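Local structure of putative lipoprotein (Bacteroides ovatus, 3OQQ) at residues Gly90-Glu94 and Met347-Ala351; Phe131-Pro136 and Lys343-Met347; Val150-Leu156 and Gln333-Ile337; Gln263-Val268 and Pro352-Tyr356. The protein is of unknown function but is a putative extracellular lipoprotein, rich in beta strands, that binds several calcium ions. All coordinates share one frame; numbering follows the deposited sequence.

Contact 1: Gly90-Glu94 and Met347-Ala351; sequences GFNFE and MRGYA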
loop_
_atom_site.group_PDB
_atom_site.type_symbol
_atom_site.label_atom_id
_atom_site.label_comp_id
_atom_site.label_asym_id
_atom_site.label_seq_id
_atom_site.Cartn_x
_atom_site.Cartn_y
_atom_site.Cartn_z
ATOM N N GLY A 90 -14.984 5.062 14.625
ATOM C CA GLY A 90 -15.732 3.825 14.401
ATOM C C GLY A 90 -15.162 2.957 13.290
ATOM O O GLY A 90 -14.134 3.299 12.688
ATOM N N PHE A 91 -15.828 1.831 12.986
ATOM C CA PHE A 91 -15.336 0.918 11.946
ATOM C C PHE A 91 -15.318 1.589 10.572
ATOM O O PHE A 91 -16.281 2.245 10.200
ATOM C CB PHE A 91 -16.177 -0.365 11.890
ATOM C CG PHE A 91 -15.880 -1.295 10.730
ATOM C CD1 PHE A 91 -14.746 -2.105 10.737
ATOM C CD2 PHE A 91 -16.780 -1.424 9.674
ATOM C CE1 PHE A 91 -14.519 -3.028 9.706
ATOM C CE2 PHE A 91 -16.564 -2.364 8.658
ATOM C CZ PHE A 91 -15.430 -3.153 8.675
ATOM N N ASN A 92 -14.242 1.378 9.809
ATOM C CA ASN A 92 -14.134 1.953 8.476
ATOM C C ASN A 92 -13.369 1.022 7.514
ATOM O O ASN A 92 -12.513 1.468 6.758
ATOM C CB ASN A 92 -13.509 3.373 8.541
ATOM C CG ASN A 92 -13.645 4.129 7.258
ATOM O OD1 ASN A 92 -14.742 4.236 6.678
ATOM N ND2 ASN A 92 -12.512 4.620 6.770
ATOM N N PHE A 93 -13.723 -0.273 7.526
ATOM C CA PHE A 93 -13.189 -1.346 6.674
ATOM C C PHE A 93 -11.661 -1.600 6.827
ATOM O O PHE A 93 -11.058 -2.194 5.938
ATOM C CB PHE A 93 -13.559 -1.110 5.177
ATOM C CG PHE A 93 -15.052 -0.985 4.979
ATOM C CD1 PHE A 93 -15.860 -2.116 4.919
ATOM C CD2 PHE A 93 -15.658 0.274 4.893
ATOM C CE1 PHE A 93 -17.247 -1.997 4.794
ATOM C CE2 PHE A 93 -17.036 0.393 4.747
ATOM C CZ PHE A 93 -17.825 -0.740 4.695
ATOM N N GLU A 94 -11.066 -1.240 7.966
ATOM C CA GLU A 94 -9.635 -1.473 8.239
ATOM C C GLU A 94 -9.383 -2.965 8.431
ATOM O O GLU A 94 -10.133 -3.600 9.178
ATOM C CB GLU A 94 -9.193 -0.742 9.539
ATOM C CG GLU A 94 -9.367 0.768 9.543
ATOM C CD GLU A 94 -10.676 1.283 10.112
ATOM O OE1 GLU A 94 -11.617 0.483 10.338
ATOM O OE2 GLU A 94 -10.769 2.517 10.285
HETATM N N MSE A 347 -11.375 5.562 -1.094
HETATM C CA MSE A 347 -12.110 4.644 -0.208
HETATM C C MSE A 347 -12.938 5.459 0.801
HETATM O O MSE A 347 -12.704 6.653 0.961
HETATM C CB MSE A 347 -11.151 3.706 0.529
HETATM C CG MSE A 347 -10.291 2.885 -0.425
HETATM SE SE MSE A 347 -9.149 1.611 0.455
HETATM C CE MSE A 347 -7.928 2.841 1.290
ATOM N N ARG A 348 -13.910 4.810 1.479
ATOM C CA ARG A 348 -14.757 5.479 2.464
ATOM C C ARG A 348 -13.931 6.219 3.514
ATOM O O ARG A 348 -12.989 5.650 4.077
ATOM C CB ARG A 348 -15.661 4.442 3.151
ATOM C CG ARG A 348 -16.646 5.065 4.094
ATOM C CD ARG A 348 -17.512 4.031 4.785
ATOM N NE ARG A 348 -18.585 4.689 5.536
ATOM C CZ ARG A 348 -18.520 5.016 6.823
ATOM N NH1 ARG A 348 -17.430 4.750 7.530
ATOM N NH2 ARG A 348 -19.545 5.610 7.411
ATOM N N GLY A 349 -14.305 7.477 3.754
ATOM C CA GLY A 349 -13.686 8.324 4.757
ATOM C C GLY A 349 -12.428 9.028 4.302
ATOM O O GLY A 349 -11.827 9.748 5.092
ATOM N N TYR A 350 -11.998 8.807 3.042
ATOM C CA TYR A 350 -10.775 9.417 2.494
ATOM C C TYR A 350 -11.124 10.573 1.580
ATOM O O TYR A 350 -12.005 10.454 0.713
ATOM C CB TYR A 350 -9.931 8.361 1.755
ATOM C CG TYR A 350 -9.266 7.362 2.682
ATOM C CD1 TYR A 350 -9.942 6.221 3.118
ATOM C CD2 TYR A 350 -7.941 7.528 3.085
ATOM C CE1 TYR A 350 -9.307 5.261 3.915
ATOM C CE2 TYR A 350 -7.306 6.589 3.894
ATOM C CZ TYR A 350 -7.988 5.450 4.295
ATOM O OH TYR A 350 -7.346 4.539 5.097
ATOM N N ALA A 351 -10.417 11.690 1.775
ATOM C CA ALA A 351 -10.643 12.956 1.075
ATOM C C ALA A 351 -10.228 12.940 -0.391
ATOM O O ALA A 351 -9.220 12.318 -0.763
ATOM C CB ALA A 351 -9.873 14.079 1.779
HETATM O O HOH W 1 -12.460 3.030 4.342
#
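Asn92 and Arg348 are joined by two hydrogen bonds that use both ends of the asparagine amide. Arg348 NH1 donates to Asn92 OD1 at 2.9 Å, the oxygen lying at the edge of the guanidinium group. In return Asn92 ND2 donates to Arg348 O at 2.9 Å, a nearly straight bond of 161°. Its acceptor lies in the amide plane of Asn92, yet the N-H reaches the carbonyl from above that group's plane. Amide and guanidinium planes stand 55° apart, so the two groups are not laid flat against each other. The amide gets there because CG of Asn92 is placed opposite the backbone N (chi1 -167°), while the extended Arg348 chain runs past OD1. Substituting an alanine for Asn92 removes the whole amide and would probably leave Arg348 NH1 without this acceptor and the guanidinium freer to swing.

Water 1 adds a bridge, donating to Asn92 O at 2.9 Å and to Arg348 O at 2.7 Å; the latter carbonyl thus accepts two bonds. Glu94 OE1 steadies the loop by accepting from Asn92 N at 2.8 Å. Beyond these segments, Arg348 NE bonds to Ser377.

The apolar share is smaller. Arg348 CD meets the edge of the Phe93 ring, 3.7 Å from CE2. Phe91 CE2 lies over one face of the Phe93 ring, near its rim, while the backbone N of Phe93 sits over the centre of the Phe91 ring. Trp411 of helix 408-413 meets the Phe91 ring edge-to-face and also touches Phe93.

Residues Met347 to Tyr350 form a type II beta turn with Gly349 in its third position, and the central carbonyl of that turn, Arg348 O, is what the 90-94 loop recognises.

Contact 2: Phe131-Pro136 and Lys343-Met347; sequences FEDGWP and KEIHM. With CA (calcium ion), chain C.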
loop_
_atom_site.group_PDB
_atom_site.type_symbol
_atom_site.label_atom_id
_atom_site.label_comp_id
_atom_site.label_asym_id
_atom_site.label_seq_id
_atom_site.Cartn_x
_atom_site.Cartn_y
_atom_site.Cartn_z
ATOM N N PHE A 131 -10.675 -1.512 -6.038
ATOM C CA PHE A 131 -11.639 -0.440 -6.255
ATOM C C PHE A 131 -12.756 -0.810 -7.179
ATOM O O PHE A 131 -12.565 -1.596 -8.100
ATOM C CB PHE A 131 -10.930 0.777 -6.873
ATOM C CG PHE A 131 -10.471 1.780 -5.875
ATOM C CD1 PHE A 131 -11.377 2.659 -5.277
ATOM C CD2 PHE A 131 -9.124 1.886 -5.543
ATOM C CE1 PHE A 131 -10.938 3.613 -4.359
ATOM C CE2 PHE A 131 -8.697 2.823 -4.593
ATOM C CZ PHE A 131 -9.602 3.681 -4.019
ATOM N N GLU A 132 -13.915 -0.170 -6.950
ATOM C CA GLU A 132 -15.110 -0.116 -7.789
ATOM C C GLU A 132 -15.005 1.212 -8.546
ATOM O O GLU A 132 -14.561 2.200 -7.966
ATOM C CB GLU A 132 -16.399 -0.228 -6.953
ATOM C CG GLU A 132 -16.941 -1.655 -6.880
ATOM C CD GLU A 132 -17.227 -2.263 -8.241
ATOM O OE1 GLU A 132 -18.104 -1.717 -8.947
ATOM O OE2 GLU A 132 -16.568 -3.260 -8.619
ATOM N N ASP A 133 -15.369 1.244 -9.821
ATOM C CA ASP A 133 -15.210 2.437 -10.650
ATOM C C ASP A 133 -16.484 3.244 -10.881
ATOM O O ASP A 133 -16.456 4.197 -11.654
ATOM C CB ASP A 133 -14.638 2.024 -12.025
ATOM C CG ASP A 133 -15.456 1.004 -12.816
ATOM O OD1 ASP A 133 -16.681 0.871 -12.551
ATOM O OD2 ASP A 133 -14.863 0.292 -13.650
ATOM N N GLY A 134 -17.588 2.836 -10.283
ATOM C CA GLY A 134 -18.894 3.421 -10.562
ATOM C C GLY A 134 -19.354 4.607 -9.754
ATOM O O GLY A 134 -20.392 5.180 -10.102
ATOM N N TRP A 135 -18.622 4.986 -8.673
ATOM C CA TRP A 135 -18.973 6.132 -7.821
ATOM C C TRP A 135 -19.448 7.325 -8.684
ATOM O O TRP A 135 -18.778 7.635 -9.664
ATOM C CB TRP A 135 -17.763 6.547 -6.927
ATOM C CG TRP A 135 -18.022 7.763 -6.091
ATOM C CD1 TRP A 135 -18.737 7.814 -4.923
ATOM C CD2 TRP A 135 -17.752 9.126 -6.458
ATOM N NE1 TRP A 135 -18.861 9.124 -4.503
ATOM C CE2 TRP A 135 -18.266 9.947 -5.430
ATOM C CE3 TRP A 135 -17.044 9.731 -7.514
ATOM C CZ2 TRP A 135 -18.141 11.347 -5.457
ATOM C CZ3 TRP A 135 -16.930 11.117 -7.547
ATOM C CH2 TRP A 135 -17.471 11.908 -6.527
ATOM N N PRO A 136 -20.602 7.991 -8.405
ATOM C CA PRO A 136 -21.484 7.850 -7.238
ATOM C C PRO A 136 -22.576 6.776 -7.371
ATOM O O PRO A 136 -23.468 6.757 -6.537
ATOM C CB PRO A 136 -22.086 9.258 -7.118
ATOM C CG PRO A 136 -22.206 9.707 -8.524
ATOM C CD PRO A 136 -20.994 9.160 -9.222
ATOM N N LYS A 343 -12.963 11.838 -13.163
ATOM C CA LYS A 343 -13.630 11.537 -11.906
ATOM C C LYS A 343 -12.655 10.731 -11.009
ATOM O O LYS A 343 -12.061 9.754 -11.458
ATOM C CB LYS A 343 -14.901 10.748 -12.195
ATOM C CG LYS A 343 -15.988 10.859 -11.161
ATOM C CD LYS A 343 -16.917 9.667 -11.258
ATOM C CE LYS A 343 -17.804 9.662 -12.478
ATOM N NZ LYS A 343 -18.410 8.329 -12.684
ATOM N N GLU A 344 -12.469 11.177 -9.770
ATOM C CA GLU A 344 -11.542 10.628 -8.790
ATOM C C GLU A 344 -12.313 9.914 -7.690
ATOM O O GLU A 344 -13.238 10.490 -7.108
ATOM C CB GLU A 344 -10.721 11.804 -8.230
ATOM C CG GLU A 344 -9.379 11.484 -7.614
ATOM C CD GLU A 344 -8.809 12.700 -6.912
ATOM O OE1 GLU A 344 -8.173 13.540 -7.585
ATOM O OE2 GLU A 344 -9.085 12.865 -5.705
ATOM N N ILE A 345 -11.954 8.640 -7.428
ATOM C CA ILE A 345 -12.622 7.811 -6.420
ATOM C C ILE A 345 -11.617 7.437 -5.329
ATOM O O ILE A 345 -10.522 7.022 -5.634
ATOM C CB ILE A 345 -13.278 6.553 -7.087
ATOM C CG1 ILE A 345 -14.159 6.969 -8.291
ATOM C CG2 ILE A 345 -14.080 5.687 -6.071
ATOM C CD1 ILE A 345 -14.583 5.831 -9.257
ATOM N N HIS A 346 -11.992 7.610 -4.062
ATOM C CA HIS A 346 -11.182 7.212 -2.911
ATOM C C HIS A 346 -11.992 6.187 -2.101
ATOM O O HIS A 346 -13.185 6.005 -2.362
ATOM C CB HIS A 346 -10.825 8.447 -2.053
ATOM C CG HIS A 346 -9.927 9.433 -2.741
ATOM N ND1 HIS A 346 -8.643 9.634 -2.315
ATOM C CD2 HIS A 346 -10.173 10.253 -3.790
ATOM C CE1 HIS A 346 -8.140 10.572 -3.104
ATOM N NE2 HIS A 346 -9.020 10.964 -4.016
HETATM N N MSE A 347 -11.375 5.562 -1.094
HETATM C CA MSE A 347 -12.110 4.644 -0.208
HETATM C C MSE A 347 -12.938 5.459 0.801
HETATM O O MSE A 347 -12.704 6.653 0.961
HETATM C CB MSE A 347 -11.151 3.706 0.529
HETATM C CG MSE A 347 -10.291 2.885 -0.425
HETATM SE SE MSE A 347 -9.149 1.611 0.455
HETATM C CE MSE A 347 -7.928 2.841 1.290
HETATM CA CA CA C . -17.312 -3.294 -10.686
HETATM O O HOH W 2 -18.178 5.682 -13.632
HETATM O O HOH W 3 -18.464 -1.580 -11.873
HETATM O O HOH W 4 -17.464 -3.920 -12.956
HETATM O O HOH W 5 -19.370 -4.463 -10.190
#
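A calcium site borders this contact: Phe131, at the end of strand 122-131, packs on Ile345 and Met347, and Trp135, in the following loop that carries ligand Glu132, packs on Lys343 and Ile345. Glu132 holds the metal with both oxygens, OE2 at 2.2 Å and OE1 at 2.5 Å, and OE2 also accepts from Phe147 N; three waters, Asp146 and Asp149 also belong to the site. Asp133 OD1 takes a hydrogen bond from metal-bound water 3, a second-shell hold on the ion. Across the contact, Lys343 NZ donates to Trp135 O at 3.1 Å, its chain being bent about the CG-CD bond (chi3 -71°). Water 2, weakly bound to NZ, carries the link on to Asp133 O. Lys343 CG meets the edge of the indole, 3.7 Å from Trp135 CZ3. Ile345 CD1 comes to 3.5 Å from Asp133 O, while CG1 lies beside Trp135 CB. The Phe131 ring turns its edge to the backbone, CE1 being 3.6 Å from His346 C, and its CZ packs at 3.7 Å on CG of selenomethionine Met347. Strand 343-346, an outermost strand of a six-stranded antiparallel sheet, pairs with strand 333-339; the loop leaving strand 122-131 covers it, and Leu363 and Val364 of helix 357-364 pack against Trp135.

Contact 3: Val150-Leu156 and Gln333-Ile337; sequences VVFEYDL and QNFFI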
loop_
_atom_site.group_PDB
_atom_site.type_symbol
_atom_site.label_atom_id
_atom_site.label_comp_id
_atom_site.label_asym_id
_atom_site.label_seq_id
_atom_site.Cartn_x
_atom_site.Cartn_y
_atom_site.Cartn_z
ATOM N N VAL A 150 -10.169 -1.868 -10.484
ATOM C CA VAL A 150 -8.748 -1.553 -10.395
ATOM C C VAL A 150 -8.219 -2.374 -9.225
ATOM O O VAL A 150 -8.739 -2.301 -8.106
ATOM C CB VAL A 150 -8.307 -0.062 -10.302
ATOM C CG1 VAL A 150 -6.777 0.044 -10.385
ATOM C CG2 VAL A 150 -8.942 0.796 -11.399
ATOM N N VAL A 151 -7.252 -3.233 -9.507
ATOM C CA VAL A 151 -6.682 -4.070 -8.441
ATOM C C VAL A 151 -5.204 -3.807 -8.491
ATOM O O VAL A 151 -4.580 -4.000 -9.538
ATOM C CB VAL A 151 -7.039 -5.573 -8.543
ATOM C CG1 VAL A 151 -6.459 -6.377 -7.383
ATOM C CG2 VAL A 151 -8.545 -5.791 -8.643
ATOM N N PHE A 152 -4.659 -3.274 -7.404
ATOM C CA PHE A 152 -3.224 -3.044 -7.371
ATOM C C PHE A 152 -2.639 -3.359 -6.048
ATOM O O PHE A 152 -3.234 -3.064 -5.029
ATOM C CB PHE A 152 -2.849 -1.617 -7.778
ATOM C CG PHE A 152 -3.334 -0.475 -6.920
ATOM C CD1 PHE A 152 -4.560 0.139 -7.178
ATOM C CD2 PHE A 152 -2.508 0.084 -5.947
ATOM C CE1 PHE A 152 -4.965 1.255 -6.457
ATOM C CE2 PHE A 152 -2.926 1.192 -5.211
ATOM C CZ PHE A 152 -4.145 1.783 -5.493
ATOM N N GLU A 153 -1.447 -3.921 -6.065
ATOM C CA GLU A 153 -0.679 -4.206 -4.853
ATOM C C GLU A 153 0.210 -3.052 -4.530
ATOM O O GLU A 153 0.732 -2.388 -5.426
ATOM C CB GLU A 153 0.194 -5.460 -5.023
ATOM C CG GLU A 153 -0.533 -6.637 -5.636
ATOM C CD GLU A 153 0.244 -7.938 -5.688
ATOM O OE1 GLU A 153 1.495 -7.888 -5.622
ATOM O OE2 GLU A 153 -0.405 -9.007 -5.777
ATOM N N TYR A 154 0.443 -2.828 -3.262
ATOM C CA TYR A 154 1.361 -1.758 -2.910
ATOM C C TYR A 154 2.325 -2.255 -1.895
ATOM O O TYR A 154 2.025 -3.187 -1.150
ATOM C CB TYR A 154 0.638 -0.503 -2.386
ATOM C CG TYR A 154 0.090 -0.658 -0.985
ATOM C CD1 TYR A 154 0.870 -0.348 0.130
ATOM C CD2 TYR A 154 -1.202 -1.131 -0.769
ATOM C CE1 TYR A 154 0.365 -0.459 1.419
ATOM C CE2 TYR A 154 -1.725 -1.228 0.522
ATOM C CZ TYR A 154 -0.922 -0.929 1.611
ATOM O OH TYR A 154 -1.403 -1.042 2.889
ATOM N N ASP A 155 3.450 -1.559 -1.793
ATOM C CA ASP A 155 4.478 -1.861 -0.805
ATOM C C ASP A 155 5.118 -0.576 -0.395
ATOM O O ASP A 155 5.626 0.152 -1.241
ATOM C CB ASP A 155 5.532 -2.822 -1.381
ATOM C CG ASP A 155 6.396 -3.428 -0.298
ATOM O OD1 ASP A 155 7.255 -2.698 0.260
ATOM O OD2 ASP A 155 6.210 -4.621 0.003
ATOM N N LEU A 156 5.103 -0.308 0.900
ATOM C CA LEU A 156 5.711 0.888 1.482
ATOM C C LEU A 156 6.773 0.486 2.499
ATOM O O LEU A 156 6.513 -0.355 3.351
ATOM C CB LEU A 156 4.642 1.776 2.154
ATOM C CG LEU A 156 3.873 2.718 1.247
ATOM C CD1 LEU A 156 2.494 3.033 1.818
ATOM C CD2 LEU A 156 4.653 4.001 1.015
ATOM N N GLN A 333 -2.466 6.790 4.079
ATOM C CA GLN A 333 -2.273 6.188 2.772
ATOM C C GLN A 333 -3.559 6.370 2.002
ATOM O O GLN A 333 -4.426 5.508 2.020
ATOM C CB GLN A 333 -1.861 4.717 2.893
ATOM C CG GLN A 333 -0.762 4.456 3.924
ATOM C CD GLN A 333 -0.540 2.981 4.125
ATOM O OE1 GLN A 333 -1.341 2.139 3.704
ATOM N NE2 GLN A 333 0.554 2.633 4.776
ATOM N N ASN A 334 -3.719 7.548 1.413
ATOM C CA ASN A 334 -4.954 7.886 0.737
ATOM C C ASN A 334 -4.909 7.433 -0.734
ATOM O O ASN A 334 -4.652 8.224 -1.636
ATOM C CB ASN A 334 -5.266 9.393 0.883
ATOM C CG ASN A 334 -6.596 9.775 0.287
ATOM O OD1 ASN A 334 -7.346 8.930 -0.177
ATOM N ND2 ASN A 334 -6.920 11.040 0.278
ATOM N N PHE A 335 -5.201 6.148 -0.944
ATOM C CA PHE A 335 -5.257 5.523 -2.259
ATOM C C PHE A 335 -6.481 5.994 -3.050
ATOM O O PHE A 335 -7.521 6.311 -2.469
ATOM C CB PHE A 335 -5.290 3.985 -2.118
ATOM C CG PHE A 335 -4.001 3.444 -1.563
ATOM C CD1 PHE A 335 -2.842 3.445 -2.327
ATOM C CD2 PHE A 335 -3.942 2.936 -0.274
ATOM C CE1 PHE A 335 -1.638 2.966 -1.800
ATOM C CE2 PHE A 335 -2.745 2.408 0.232
ATOM C CZ PHE A 335 -1.600 2.450 -0.523
ATOM N N PHE A 336 -6.353 6.025 -4.377
ATOM C CA PHE A 336 -7.450 6.463 -5.245
ATOM C C PHE A 336 -7.254 5.957 -6.654
ATOM O O PHE A 336 -6.155 5.534 -7.030
ATOM C CB PHE A 336 -7.585 8.027 -5.270
ATOM C CG PHE A 336 -6.427 8.824 -5.847
ATOM C CD1 PHE A 336 -5.380 9.251 -5.034
ATOM C CD2 PHE A 336 -6.405 9.181 -7.192
ATOM C CE1 PHE A 336 -4.326 10.003 -5.557
ATOM C CE2 PHE A 336 -5.354 9.939 -7.715
ATOM C CZ PHE A 336 -4.310 10.328 -6.900
ATOM N N ILE A 337 -8.330 6.064 -7.445
ATOM C CA ILE A 337 -8.331 5.795 -8.862
ATOM C C ILE A 337 -9.017 6.955 -9.601
ATOM O O ILE A 337 -9.783 7.726 -9.001
ATOM C CB ILE A 337 -8.949 4.433 -9.259
ATOM C CG1 ILE A 337 -10.470 4.321 -8.863
ATOM C CG2 ILE A 337 -8.077 3.277 -8.729
ATOM C CD1 ILE A 337 -11.255 3.461 -9.698
#
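Phe335 reaches from strand 333-339 into the space between Phe152 and Tyr154 of strand 150-161. Its CG stands opposite the carbonyl carbon (chi1 -67°), which sends the ring across to the other strand. At the base, Phe335 CB comes to 4.2 Å from Phe152 CZ. Beyond CG, CD1 sits at the edge of the Phe152 ring, near its plane and 3.7 Å from CE2. Next, CE1 is shared, lying about equally far from Phe152 CE2 and Tyr154 CG. At the tip, CZ rides over the centre of one face of the Tyr154 ring, 3.6 Å from CG, and CE2 lies 3.8 Å from Tyr154 CE2. Both aromatic pairs are oblique: the Phe335 and Tyr154 planes are 40° apart with centroids separated by 4.6 Å, whereas Phe335 and Phe152 planes are 67° apart.

The cluster continues along the strands. Val150 and Ile337 meet tip to tip, with CB of the valine 3.7 Å from CG2 of the isoleucine. Val195 and Leu193 of strand 190-198 touch Phe335 and Phe152 respectively. The polar ends near Tyr154 find partners outside: its OH pairs with Asn125, and the Gln333 amide with Lys387, Leu326 and Asn125.

The axes of segments 150-156 and 333-337 run roughly antiparallel and approach to 9.2 Å, a distance that belongs to facing layers rather than to neighbours in a sheet. The layers are therefore held together here by buried aromatic and aliphatic side chains in van der Waals contact, while the few buried polar groups are satisfied from their surroundings.

Contact 4: Gln263-Val268 and Pro352-Tyr356; sequences QAEGTV and PTSAY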
loop_
_atom_site.group_PDB
_atom_site.type_symbol
_atom_site.label_atom_id
_atom_site.label_comp_id
_atom_site.label_asym_id
_atom_site.label_seq_id
_atom_site.Cartn_x
_atom_site.Cartn_y
_atom_site.Cartn_z
ATOM N N GLN A 263 1.879 19.464 -3.333
ATOM C CA GLN A 263 0.455 19.649 -3.029
ATOM C C GLN A 263 0.257 19.892 -1.533
ATOM O O GLN A 263 1.034 19.374 -0.745
ATOM C CB GLN A 263 -0.363 18.439 -3.503
ATOM C CG GLN A 263 -0.460 18.344 -5.037
ATOM C CD GLN A 263 -1.093 19.551 -5.700
ATOM O OE1 GLN A 263 -2.170 20.023 -5.310
ATOM N NE2 GLN A 263 -0.414 20.106 -6.701
ATOM N N ALA A 264 -0.767 20.663 -1.143
ATOM C CA ALA A 264 -1.051 20.971 0.266
ATOM C C ALA A 264 -1.221 19.717 1.161
ATOM O O ALA A 264 -0.685 19.691 2.271
ATOM C CB ALA A 264 -2.298 21.826 0.363
ATOM N N GLU A 265 -1.927 18.688 0.672
ATOM C CA GLU A 265 -2.249 17.447 1.413
ATOM C C GLU A 265 -1.062 16.482 1.543
ATOM O O GLU A 265 -1.133 15.521 2.313
ATOM C CB GLU A 265 -3.430 16.712 0.741
ATOM C CG GLU A 265 -3.171 16.314 -0.710
ATOM C CD GLU A 265 -3.613 17.304 -1.764
ATOM O OE1 GLU A 265 -3.451 18.530 -1.559
ATOM O OE2 GLU A 265 -4.133 16.844 -2.804
ATOM N N GLY A 266 -0.003 16.720 0.784
ATOM C CA GLY A 266 1.164 15.848 0.817
ATOM C C GLY A 266 1.600 15.504 -0.587
ATOM O O GLY A 266 1.215 16.207 -1.526
ATOM N N THR A 267 2.418 14.437 -0.741
ATOM C CA THR A 267 2.935 13.986 -2.058
ATOM C C THR A 267 1.826 13.255 -2.833
ATOM O O THR A 267 1.220 12.308 -2.313
ATOM C CB THR A 267 4.194 13.113 -1.871
ATOM O OG1 THR A 267 5.129 13.844 -1.077
ATOM C CG2 THR A 267 4.853 12.722 -3.209
ATOM N N VAL A 268 1.550 13.690 -4.066
ATOM C CA VAL A 268 0.486 13.035 -4.857
ATOM C C VAL A 268 1.150 12.226 -5.991
ATOM O O VAL A 268 1.831 12.797 -6.837
ATOM C CB VAL A 268 -0.580 14.036 -5.376
ATOM C CG1 VAL A 268 -1.617 13.337 -6.265
ATOM C CG2 VAL A 268 -1.249 14.775 -4.211
ATOM N N PRO A 352 -10.941 13.699 -1.237
ATOM C CA PRO A 352 -10.448 13.886 -2.617
ATOM C C PRO A 352 -9.139 14.670 -2.575
ATOM O O PRO A 352 -8.864 15.311 -1.558
ATOM C CB PRO A 352 -11.543 14.756 -3.257
ATOM C CG PRO A 352 -12.113 15.521 -2.119
ATOM C CD PRO A 352 -12.124 14.550 -0.976
ATOM N N THR A 353 -8.358 14.673 -3.661
ATOM C CA THR A 353 -7.179 15.536 -3.687
ATOM C C THR A 353 -7.681 16.986 -3.679
ATOM O O THR A 353 -8.831 17.208 -4.073
ATOM C CB THR A 353 -6.318 15.246 -4.937
ATOM O OG1 THR A 353 -7.065 15.612 -6.090
ATOM C CG2 THR A 353 -5.868 13.791 -5.036
ATOM N N SER A 354 -6.837 17.970 -3.297
ATOM C CA SER A 354 -7.180 19.412 -3.346
ATOM C C SER A 354 -7.654 19.839 -4.743
ATOM O O SER A 354 -8.534 20.677 -4.851
ATOM C CB SER A 354 -5.972 20.275 -2.980
ATOM O OG SER A 354 -5.488 19.938 -1.695
ATOM N N ALA A 355 -7.061 19.275 -5.803
ATOM C CA ALA A 355 -7.410 19.591 -7.192
ATOM C C ALA A 355 -8.818 19.123 -7.527
ATOM O O ALA A 355 -9.535 19.808 -8.243
ATOM C CB ALA A 355 -6.418 18.921 -8.130
ATOM N N TYR A 356 -9.227 17.969 -6.986
ATOM C CA TYR A 356 -10.550 17.437 -7.272
ATOM C C TYR A 356 -11.608 17.922 -6.296
ATOM O O TYR A 356 -12.805 17.774 -6.586
ATOM C CB TYR A 356 -10.506 15.895 -7.265
ATOM C CG TYR A 356 -11.747 15.278 -7.852
ATOM C CD1 TYR A 356 -12.076 15.470 -9.192
ATOM C CD2 TYR A 356 -12.635 14.556 -7.055
ATOM C CE1 TYR A 356 -13.242 14.940 -9.733
ATOM C CE2 TYR A 356 -13.813 14.027 -7.586
ATOM C CZ TYR A 356 -14.114 14.226 -8.926
ATOM O OH TYR A 356 -15.274 13.732 -9.473
HETATM O O HOH W 6 -4.245 17.819 -5.358
#
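Glu265 holds Ser354 with both carboxylate oxygens. Ser354 OG donates to Glu265 OE1 at 2.5 Å, a length so short that its exact value is doubtful. Ser354 N donates to OE2 of the same glutamate at 3.0 Å, nearly straight at 162° but arriving from above the carboxylate plane. CG of Glu265 lies between its backbone N and carbonyl carbon (chi1 59°), and a bend at chi2 then brings the carboxylate against the serine. Water 6 widens the network: it donates to Glu265 OE2 at 2.7 Å and to Gln263 OE1 at 3.0 Å, and accepts from Ala355 N. With an alanine in place of Glu265, the hydroxyl and backbone N-H of Ser354 would probably lose their carboxylate acceptors, and water 6 one of its holds.

Packing around this pair is modest. Thr353 CA and CB both lie 3.4 Å from Glu265 OE2, while Thr353 CG2 meets Val268 CG1 at 4.4 Å, and the Thr353 side chain also touches Val196 of strand 190-198. Thr353 OG1 turns to Glu344. On the other side, a type I beta turn from Gln263 to Gly266, linking strands 253-263 and 266-272, carries Glu265.

Three hydrogen bonds converge on the carboxylate, consistent with an ionised group; the hairpin turn is thus tied to the loop leading into helix 357-364 mainly by polar interactions near the surface.

From the N terminus, the 90-94 loop comes first; contact 1 joins it to 347-351 and closes the longest loop of the four. Within that span, contact 2 runs from 131-136 to 343-347, sharing Met347 with contact 1, and contact 3, from 150-156 to 333-337, lies inside contact 2 in turn. Contact 4 starts later, at 263-268, and ends at 352-356, so it crosses the other three. Strands 333-339 and 343-346 are sheet neighbours, through which contacts 2 and 3 adjoin. Together the contacts tie the 90-94 loop, the calcium-binding loop, strand 150-161 and the 263-266 turn to the chain between 333 and 356.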